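Local coordinates for protein alginate lyase (Paenibacillus sp. FPU-7, PDB 6KFN) that breaks down the polysaccharide alginate as a lyase, probably by beta-elimination, and is built as a right-handed parallel beta-helix, at residues H100-Q105 with G124-I129; T34-F39 with V63-S68; D216-D221 with H244-G249. One frame throughout, in Å; residues are numbered along the deposited sequence.

Contact 1 (H100-Q105 with G124-I129)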
loop_
_atom_site.group_PDB
_atom_site.type_symbol
_atom_site.label_atom_id
_atom_site.label_comp_id
_atom_site.label_asym_id
_atom_site.label_seq_id
_atom_site.Cartn_x
_atom_site.Cartn_y
_atom_site.Cartn_z
ATOM N N HIS A 100 7.925 5.771 -10.893
ATOM C CA HIS A 100 8.914 6.845 -10.791
ATOM C C HIS A 100 8.304 8.138 -10.270
ATOM O O HIS A 100 8.599 9.224 -10.757
ATOM C CB HIS A 100 9.750 7.025 -12.058
ATOM C CG HIS A 100 8.972 7.260 -13.303
ATOM N ND1 HIS A 100 8.362 8.459 -13.605
ATOM C CD2 HIS A 100 8.708 6.413 -14.325
ATOM C CE1 HIS A 100 7.760 8.332 -14.771
ATOM N NE2 HIS A 100 7.954 7.117 -15.234
ATOM N N ALA A 101 7.488 8.001 -9.233
ATOM C CA ALA A 101 6.786 9.115 -8.600
ATOM C C ALA A 101 7.310 9.264 -7.179
ATOM O O ALA A 101 7.458 8.276 -6.468
ATOM C CB ALA A 101 5.285 8.852 -8.592
ATOM N N ASN A 102 7.564 10.507 -6.779
ATOM C CA ASN A 102 8.276 10.765 -5.548
ATOM C C ASN A 102 7.589 11.890 -4.773
ATOM O O ASN A 102 7.049 12.831 -5.366
ATOM C CB ASN A 102 9.729 11.177 -5.807
ATOM C CG ASN A 102 10.460 10.132 -6.617
ATOM O OD1 ASN A 102 10.982 9.187 -6.077
ATOM N ND2 ASN A 102 10.382 10.226 -7.942
ATOM N N HIS A 103 7.654 11.815 -3.447
ATOM C CA HIS A 103 7.087 12.847 -2.589
ATOM C C HIS A 103 5.588 13.037 -2.829
ATOM O O HIS A 103 5.061 14.138 -2.698
ATOM C CB HIS A 103 7.829 14.186 -2.691
ATOM C CG HIS A 103 9.254 14.076 -2.288
ATOM N ND1 HIS A 103 9.644 14.020 -0.977
ATOM C CD2 HIS A 103 10.386 14.020 -3.024
ATOM C CE1 HIS A 103 10.954 13.936 -0.915
ATOM N NE2 HIS A 103 11.434 13.929 -2.137
ATOM N N VAL A 104 4.897 11.927 -3.117
ATOM C CA VAL A 104 3.441 11.909 -3.222
ATOM C C VAL A 104 2.878 11.626 -1.840
ATOM O O VAL A 104 3.353 10.742 -1.130
ATOM C CB VAL A 104 3.012 10.831 -4.230
ATOM C CG1 VAL A 104 1.504 10.668 -4.270
ATOM C CG2 VAL A 104 3.563 11.127 -5.624
ATOM N N GLN A 105 1.857 12.400 -1.452
ATOM C CA GLN A 105 1.157 12.211 -0.188
ATOM C C GLN A 105 -0.282 11.796 -0.461
ATOM O O GLN A 105 -1.055 12.573 -1.020
ATOM C CB GLN A 105 1.174 13.494 0.625
ATOM C CG GLN A 105 2.538 13.993 0.970
ATOM C CD GLN A 105 2.493 15.139 1.936
ATOM O OE1 GLN A 105 2.738 14.967 3.100
ATOM N NE2 GLN A 105 2.057 16.279 1.498
ATOM N N GLY A 124 11.094 2.815 -8.913
ATOM C CA GLY A 124 11.870 3.843 -8.232
ATOM C C GLY A 124 11.059 4.827 -7.409
ATOM O O GLY A 124 11.652 5.739 -6.832
ATOM N N SER A 125 9.752 4.663 -7.319
ATOM C CA SER A 125 8.912 5.609 -6.581
ATOM C C SER A 125 9.306 5.629 -5.121
ATOM O O SER A 125 9.183 4.606 -4.438
ATOM C CB SER A 125 7.441 5.177 -6.686
ATOM O OG SER A 125 6.938 5.340 -7.994
ATOM N N SER A 126 9.759 6.795 -4.634
ATOM C CA SER A 126 10.390 6.911 -3.338
ATOM C C SER A 126 9.878 8.122 -2.570
ATOM O O SER A 126 9.366 9.093 -3.125
ATOM C CB SER A 126 11.906 7.003 -3.508
ATOM O OG SER A 126 12.449 5.841 -4.104
ATOM N N ASP A 127 10.076 8.063 -1.244
ATOM C CA ASP A 127 9.774 9.200 -0.386
ATOM C C ASP A 127 8.301 9.589 -0.451
ATOM O O ASP A 127 7.950 10.761 -0.329
ATOM C CB ASP A 127 10.680 10.413 -0.658
ATOM C CG ASP A 127 12.132 10.030 -0.525
ATOM O OD1 ASP A 127 12.551 9.719 0.624
ATOM O OD2 ASP A 127 12.868 10.014 -1.551
ATOM N N ASN A 128 7.433 8.590 -0.630
ATOM C CA ASN A 128 5.990 8.799 -0.662
ATOM C C ASN A 128 5.389 8.393 0.678
ATOM O O ASN A 128 6.023 7.706 1.476
ATOM C CB ASN A 128 5.372 7.977 -1.774
ATOM C CG ASN A 128 6.018 8.268 -3.119
ATOM O OD1 ASN A 128 5.869 9.381 -3.634
ATOM N ND2 ASN A 128 6.699 7.299 -3.703
ATOM N N ILE A 129 4.142 8.810 0.910
ATOM C CA ILE A 129 3.405 8.388 2.097
ATOM C C ILE A 129 1.963 8.100 1.719
ATOM O O ILE A 129 1.365 8.841 0.952
ATOM C CB ILE A 129 3.504 9.407 3.244
ATOM C CG1 ILE A 129 2.829 8.883 4.525
ATOM C CG2 ILE A 129 3.013 10.768 2.851
ATOM C CD1 ILE A 129 3.270 9.587 5.763
HETATM O O HOH W 1 11.590 7.769 -9.025
HETATM O O HOH W 2 12.624 10.669 -4.089
HETATM O O HOH W 3 13.557 8.106 -6.655
#
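The side-chain amide of Asn128 makes two bonds across to 100-105. Its OD1 takes the N-H of Val104 on a lone pair; Asn128 OD1 to Val104 N is 2.8 Å and the bond is nearly straight (165°). Its ND2 donates to the backbone carbonyl of Ala101, with Asn128 ND2 to Ala101 O at 3.0 Å. The donor stands above the carbonyl plane, while the oxygen lies in the amide plane. CG sits beside the backbone N (chi1 -55°), and the side chain runs alongside Val104. ND2 also bonds Asn168 OD1. An alanine here would remove these bonds, that to Asn168 included, and would probably loosen the grip on the Val104 N-H and the Ala101 carbonyl.

Two more side chains bind backbone N-H groups. Ser125 OG accepts from Ala101 N at 3.0 Å, almost in line, and also bonds Arg122 O. Asn102 OD1 accepts from Ser126 N at 3.0 Å, the donor standing above the carbonyl plane. Water 2 donates to Asn102 OD1 and to Asp127 OD2, the latter at 2.6 Å. Asn102 ND2 bonds Asp80.

The segments are turns of successive coils in a right-handed parallel beta-helix, and their end-to-end directions differ by only 5°. His103 and Asp127 both have positive phi, so the two turns bend alike. Backbone bonds are fewer. His103 N donates to Ser126 O, and Ile129 N lies 2.9 Å from Val104 O, where parallel strand pairing resumes with Gln105 and Ile129.

The remaining contacts are CH-pi and apolar. Asp127 CB makes a CH-pi contact over one face of the His103 ring, 3.8 Å from its centroid, with carboxylate and ring nearly parallel. Tyr81 also stacks on His103, and Arg167 forms a salt bridge with Asp127. Gln105 CG touches Ile129 CG2 at 3.8 Å.

Contact 2 (T34-F39 with V63-S68)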
loop_
_atom_site.group_PDB
_atom_site.type_symbol
_atom_site.label_atom_id
_atom_site.label_comp_id
_atom_site.label_asym_id
_atom_site.label_seq_id
_atom_site.Cartn_x
_atom_site.Cartn_y
_atom_site.Cartn_z
ATOM N N THR A 34 -19.117 10.043 -9.270
ATOM C CA THR A 34 -18.194 9.011 -9.718
ATOM C C THR A 34 -17.598 9.450 -11.050
ATOM O O THR A 34 -18.310 9.658 -12.032
ATOM C CB THR A 34 -18.868 7.640 -9.798
ATOM O OG1 THR A 34 -19.272 7.235 -8.479
ATOM C CG2 THR A 34 -17.899 6.622 -10.328
ATOM N N PHE A 35 -16.287 9.570 -11.067
ATOM C CA PHE A 35 -15.493 9.939 -12.227
ATOM C C PHE A 35 -14.927 8.663 -12.819
ATOM O O PHE A 35 -14.088 8.027 -12.186
ATOM C CB PHE A 35 -14.340 10.858 -11.808
ATOM C CG PHE A 35 -14.779 12.174 -11.187
ATOM C CD1 PHE A 35 -15.227 12.241 -9.869
ATOM C CD2 PHE A 35 -14.760 13.351 -11.931
ATOM C CE1 PHE A 35 -15.666 13.430 -9.323
ATOM C CE2 PHE A 35 -15.183 14.544 -11.385
ATOM C CZ PHE A 35 -15.642 14.611 -10.098
ATOM N N LYS A 36 -15.405 8.255 -13.986
ATOM C CA LYS A 36 -14.980 7.004 -14.591
ATOM C C LYS A 36 -13.922 7.268 -15.650
ATOM O O LYS A 36 -14.131 8.069 -16.564
ATOM C CB LYS A 36 -16.159 6.258 -15.187
ATOM C CG LYS A 36 -15.814 4.817 -15.483
ATOM C CD LYS A 36 -17.030 4.003 -15.846
ATOM C CE LYS A 36 -17.830 3.587 -14.636
ATOM N NZ LYS A 36 -18.831 2.551 -15.073
ATOM N N GLY A 37 -12.796 6.587 -15.508
ATOM C CA GLY A 37 -11.686 6.772 -16.390
ATOM C C GLY A 37 -10.484 6.017 -15.854
ATOM O O GLY A 37 -10.510 5.422 -14.768
ATOM N N SER A 38 -9.419 6.145 -16.645
ATOM C CA SER A 38 -8.086 5.700 -16.262
ATOM C C SER A 38 -7.243 6.970 -16.132
ATOM O O SER A 38 -6.664 7.447 -17.098
ATOM C CB SER A 38 -7.515 4.727 -17.276
ATOM O OG SER A 38 -8.449 3.696 -17.545
ATOM N N PHE A 39 -7.270 7.595 -14.978
ATOM C CA PHE A 39 -6.741 8.965 -14.851
ATOM C C PHE A 39 -5.235 8.956 -14.622
ATOM O O PHE A 39 -4.717 8.102 -13.915
ATOM C CB PHE A 39 -7.469 9.615 -13.688
ATOM C CG PHE A 39 -8.940 9.769 -13.973
ATOM C CD1 PHE A 39 -9.377 10.622 -14.972
ATOM C CD2 PHE A 39 -9.869 9.047 -13.250
ATOM C CE1 PHE A 39 -10.733 10.708 -15.281
ATOM C CE2 PHE A 39 -11.221 9.113 -13.547
ATOM C CZ PHE A 39 -11.633 9.954 -14.562
ATOM N N VAL A 63 -15.453 9.791 -6.118
ATOM C CA VAL A 63 -14.984 8.455 -6.450
ATOM C C VAL A 63 -14.282 8.477 -7.797
ATOM O O VAL A 63 -14.845 8.962 -8.781
ATOM C CB VAL A 63 -16.141 7.450 -6.535
ATOM C CG1 VAL A 63 -15.622 6.049 -6.882
ATOM C CG2 VAL A 63 -16.952 7.407 -5.232
ATOM N N LEU A 64 -13.059 7.933 -7.849
ATOM C CA LEU A 64 -12.398 7.631 -9.100
ATOM C C LEU A 64 -12.598 6.149 -9.391
ATOM O O LEU A 64 -12.129 5.298 -8.648
ATOM C CB LEU A 64 -10.895 7.943 -9.064
ATOM C CG LEU A 64 -10.490 9.340 -8.641
ATOM C CD1 LEU A 64 -8.996 9.514 -8.819
ATOM C CD2 LEU A 64 -11.245 10.388 -9.400
ATOM N N SER A 65 -13.359 5.853 -10.461
ATOM C CA SER A 65 -13.619 4.477 -10.844
ATOM C C SER A 65 -12.965 4.153 -12.176
ATOM O O SER A 65 -13.046 4.966 -13.113
ATOM C CB SER A 65 -15.096 4.227 -10.982
ATOM O OG SER A 65 -15.328 2.863 -11.340
ATOM N N GLY A 66 -12.356 2.970 -12.301
ATOM C CA GLY A 66 -12.032 2.474 -13.623
ATOM C C GLY A 66 -13.266 1.952 -14.333
ATOM O O GLY A 66 -14.395 2.026 -13.848
ATOM N N TYR A 67 -13.023 1.377 -15.503
ATOM C CA TYR A 67 -14.086 0.808 -16.323
ATOM C C TYR A 67 -14.414 -0.625 -15.978
ATOM O O TYR A 67 -15.520 -1.080 -16.299
ATOM C CB TYR A 67 -13.660 0.821 -17.774
ATOM C CG TYR A 67 -13.395 2.206 -18.286
ATOM C CD1 TYR A 67 -14.449 3.049 -18.586
ATOM C CD2 TYR A 67 -12.102 2.662 -18.484
ATOM C CE1 TYR A 67 -14.237 4.314 -19.082
ATOM C CE2 TYR A 67 -11.860 3.928 -18.963
ATOM C CZ TYR A 67 -12.940 4.752 -19.279
ATOM O OH TYR A 67 -12.717 6.020 -19.765
ATOM N N SER A 68 -13.460 -1.367 -15.426
ATOM C CA SER A 68 -13.635 -2.778 -15.141
ATOM C C SER A 68 -12.576 -3.190 -14.135
ATOM O O SER A 68 -11.424 -2.742 -14.251
ATOM C CB SER A 68 -13.394 -3.531 -16.449
ATOM O OG SER A 68 -13.065 -4.868 -16.286
HETATM O O HOH W 4 -17.363 0.239 -13.746
HETATM O O HOH W 5 -17.716 0.518 -17.111
#
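Three aromatic rings frame this contact. The Phe35 ring meets the carbonyl of Val63 with its edge, Phe35 CD1 lying 3.5 Å from Val63 O and the oxygen near the ring plane. The Phe39 ring has Gly37 C over one face and Phe35 C at its edge. A side chain on Gly37 would clash with Phe39 CZ. Leu64 CD2 approaches both phenylalanine rings obliquely, and it touches Phe35 CB at 3.9 Å. The Tyr67 ring has Gly37 N over one face, offset toward the rim. Ser38 OG lies at its edge, 3.7 Å from Tyr67 CE2.

Lys36 crosses Tyr67 at a slant, with Lys36 CG 3.8 Å from Tyr67 CD1. Its CG is anti to the backbone N (chi1 -165°), and the chain bends at chi3. Two waters then link Lys36 NZ to Tyr67 O; the bond of water 4 to that oxygen is weak.

The backbones pair in parallel. Phe35 N donates to Val63 O at 2.8 Å, almost along the C=O axis. Ser65 N returns a bond to Phe35 O at 2.9 Å, from above the carbonyl plane. Gly37 N then donates to Ser65 O at 2.9 Å. Ser65 OG, anti to its backbone N, reaches forward and donates to Gly66 O on a lone pair.

The two faces differ. Thr34, Lys36, Val63 and Ser65 share one, where Thr34 and Val63 lie side by side and Thr34 CG2 touches Ser65 CB at 3.7 Å. Phe35 and Leu64 point to the other, buried face. They pack there on Leu29 and on Leu14 of helix 11-19.

Strand 63-65 pairs in turn with strand 88-92. Such parallel stacking of short strands from successive coils, apolar side chains turned inward, is the hallmark of the right-handed parallel beta-helix.

Contact 3 (D216-D221 with H244-G249); sequences DVKGND and HVQVAG
The ring of His244 stands almost at right angles to the carboxylate of Asp216, the planes being 81° apart, yet the two share a short bond. His244 ND1 donates to Asp216 OD1 at 2.7 Å. The oxygen lies in the ring plane and uses its syn lone pair. The contact joins successive coils of the right-handed beta-helix, where strand 215-217 neighbours strand 241-243. Pairing continues as His244 N donates to Val217 O at 3.0 Å.

Asp216 CG is anti to its backbone N (chi1 -167°), which carries the carboxylate to the ring. In the Lys218 conformer described here (a second is modelled), a salt bridge holds its other oxygen, with Lys218 NZ 2.8 Å from Asp216 OD2 and above the carboxylate plane. Lys218 also bridges Asp185, a ligand of a bound sodium ion. The side chain of His244 is itself about 4 Å from a sodium. These charges probably keep Asp216 ionised.

In the same conformer the aliphatic part of Lys218 rests on the glutamine, Lys218 CD lying 3.6 Å from Gln246 CG. Water 6 donates to Lys218 O and His244 O and accepts from Gln246 N. At the far end Asn220 ND2 reaches Gly249 O at 2.9 Å, with Gly249 O in the plane of the Asn220 amide.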
loop_
_atom_site.group_PDB
_atom_site.type_symbol
_atom_site.label_atom_id
_atom_site.label_comp_id
_atom_site.label_asym_id
_atom_site.label_seq_id
_atom_site.Cartn_x
_atom_site.Cartn_y
_atom_site.Cartn_z
ATOM N N ASP A 216 4.838 -9.448 4.358
ATOM C CA ASP A 216 6.051 -10.173 3.978
ATOM C C ASP A 216 7.104 -9.123 3.655
ATOM O O ASP A 216 6.857 -8.240 2.841
ATOM C CB ASP A 216 5.835 -11.104 2.798
ATOM C CG ASP A 216 6.965 -12.102 2.581
ATOM O OD1 ASP A 216 7.835 -12.225 3.479
ATOM O OD2 ASP A 216 6.932 -12.762 1.518
ATOM N N VAL A 217 8.254 -9.237 4.319
ATOM C CA VAL A 217 9.354 -8.281 4.177
ATOM C C VAL A 217 10.470 -8.955 3.399
ATOM O O VAL A 217 11.127 -9.864 3.914
ATOM C CB VAL A 217 9.890 -7.785 5.515
ATOM C CG1 VAL A 217 10.987 -6.761 5.272
ATOM C CG2 VAL A 217 8.779 -7.218 6.382
ATOM N N LYS A 218 10.624 -8.530 2.179
ATOM C CA LYS A 218 11.735 -8.977 1.318
ATOM C C LYS A 218 12.774 -7.872 1.016
ATOM O O LYS A 218 13.941 -8.035 0.485
ATOM C CB LYS A 218 11.205 -9.595 0.033
ATOM C CG LYS A 218 10.680 -10.995 0.262
ATOM C CD LYS A 218 9.674 -11.420 -0.737
ATOM C CE LYS A 218 8.419 -10.659 -0.461
ATOM N NZ LYS A 218 7.192 -11.385 -0.869
ATOM N N GLY A 219 12.393 -6.583 1.318
ATOM C CA GLY A 219 13.311 -5.461 1.247
ATOM C C GLY A 219 14.158 -5.358 2.501
ATOM O O GLY A 219 14.077 -6.193 3.402
ATOM N N ASN A 220 14.991 -4.319 2.508
ATOM C CA ASN A 220 15.920 -4.056 3.594
ATOM C C ASN A 220 15.488 -2.839 4.397
ATOM O O ASN A 220 14.788 -1.940 3.905
ATOM C CB ASN A 220 17.341 -3.849 3.098
ATOM C CG ASN A 220 17.972 -5.162 2.657
ATOM O OD1 ASN A 220 17.344 -6.223 2.715
ATOM N ND2 ASN A 220 19.208 -5.099 2.217
ATOM N N ASP A 221 15.953 -2.807 5.650
ATOM C CA ASP A 221 15.759 -1.649 6.527
ATOM C C ASP A 221 14.291 -1.309 6.754
ATOM O O ASP A 221 13.955 -0.151 7.009
ATOM C CB ASP A 221 16.565 -0.427 6.064
ATOM C CG ASP A 221 18.058 -0.684 5.966
ATOM O OD1 ASP A 221 18.542 -1.675 6.566
ATOM O OD2 ASP A 221 18.722 0.129 5.282
ATOM N N HIS A 244 11.812 -12.769 4.156
ATOM C CA HIS A 244 12.374 -13.745 3.208
ATOM C C HIS A 244 13.507 -13.121 2.441
ATOM O O HIS A 244 13.510 -11.910 2.194
ATOM C CB HIS A 244 11.312 -14.221 2.195
ATOM C CG HIS A 244 10.236 -15.086 2.749
ATOM N ND1 HIS A 244 9.027 -14.601 3.211
ATOM C CD2 HIS A 244 10.168 -16.431 2.860
ATOM C CE1 HIS A 244 8.268 -15.630 3.588
ATOM N NE2 HIS A 244 8.941 -16.736 3.386
ATOM N N VAL A 245 14.440 -13.992 1.994
ATOM C CA VAL A 245 15.561 -13.611 1.146
ATOM C C VAL A 245 15.322 -14.128 -0.271
ATOM O O VAL A 245 15.461 -15.326 -0.534
ATOM C CB VAL A 245 16.876 -14.173 1.717
ATOM C CG1 VAL A 245 18.044 -13.697 0.869
ATOM C CG2 VAL A 245 17.069 -13.747 3.161
ATOM N N GLN A 246 14.997 -13.228 -1.189
ATOM C CA GLN A 246 14.829 -13.569 -2.587
ATOM C C GLN A 246 16.094 -13.418 -3.397
ATOM O O GLN A 246 16.231 -14.051 -4.462
ATOM C CB GLN A 246 13.745 -12.681 -3.202
ATOM C CG GLN A 246 12.396 -12.839 -2.577
ATOM C CD GLN A 246 11.953 -14.289 -2.344
ATOM O OE1 GLN A 246 12.040 -14.830 -1.228
ATOM N NE2 GLN A 246 11.539 -14.919 -3.420
ATOM N N VAL A 247 16.991 -12.543 -2.938
ATOM C CA VAL A 247 18.276 -12.227 -3.535
ATOM C C VAL A 247 19.212 -12.053 -2.358
ATOM O O VAL A 247 18.823 -11.432 -1.358
ATOM C CB VAL A 247 18.193 -10.904 -4.363
ATOM C CG1 VAL A 247 19.574 -10.528 -4.884
ATOM C CG2 VAL A 247 17.194 -11.028 -5.469
ATOM N N ALA A 248 20.419 -12.637 -2.418
ATOM C CA ALA A 248 21.320 -12.559 -1.271
ATOM C C ALA A 248 21.504 -11.110 -0.803
ATOM O O ALA A 248 21.640 -10.178 -1.620
ATOM C CB ALA A 248 22.668 -13.176 -1.600
ATOM N N GLY A 249 21.533 -10.931 0.515
ATOM C CA GLY A 249 21.711 -9.627 1.098
ATOM C C GLY A 249 20.459 -8.783 1.172
ATOM O O GLY A 249 20.535 -7.646 1.638
HETATM O O HOH W 6 14.469 -10.702 -0.091
#

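All three contacts join successive coils of one beta-helix, and all are partly buried. Contact 1 lies nearest the centre of the chain; contacts 2 and 3 lie on opposite sides of it, their centres about 35 Å apart. Contact 2 is the one with continuous strand pairing, and it combines an apolar inner face with a solvated outer one. Contact 1 joins two turns and relies largely on amide and hydroxyl side chains. Contact 3 starts at the end of a strand and has the most charged chemistry, close to sodium. The strands just before contact 1 belong to the same parallel sheet as strands 215-217 and 241-243 of contact 3.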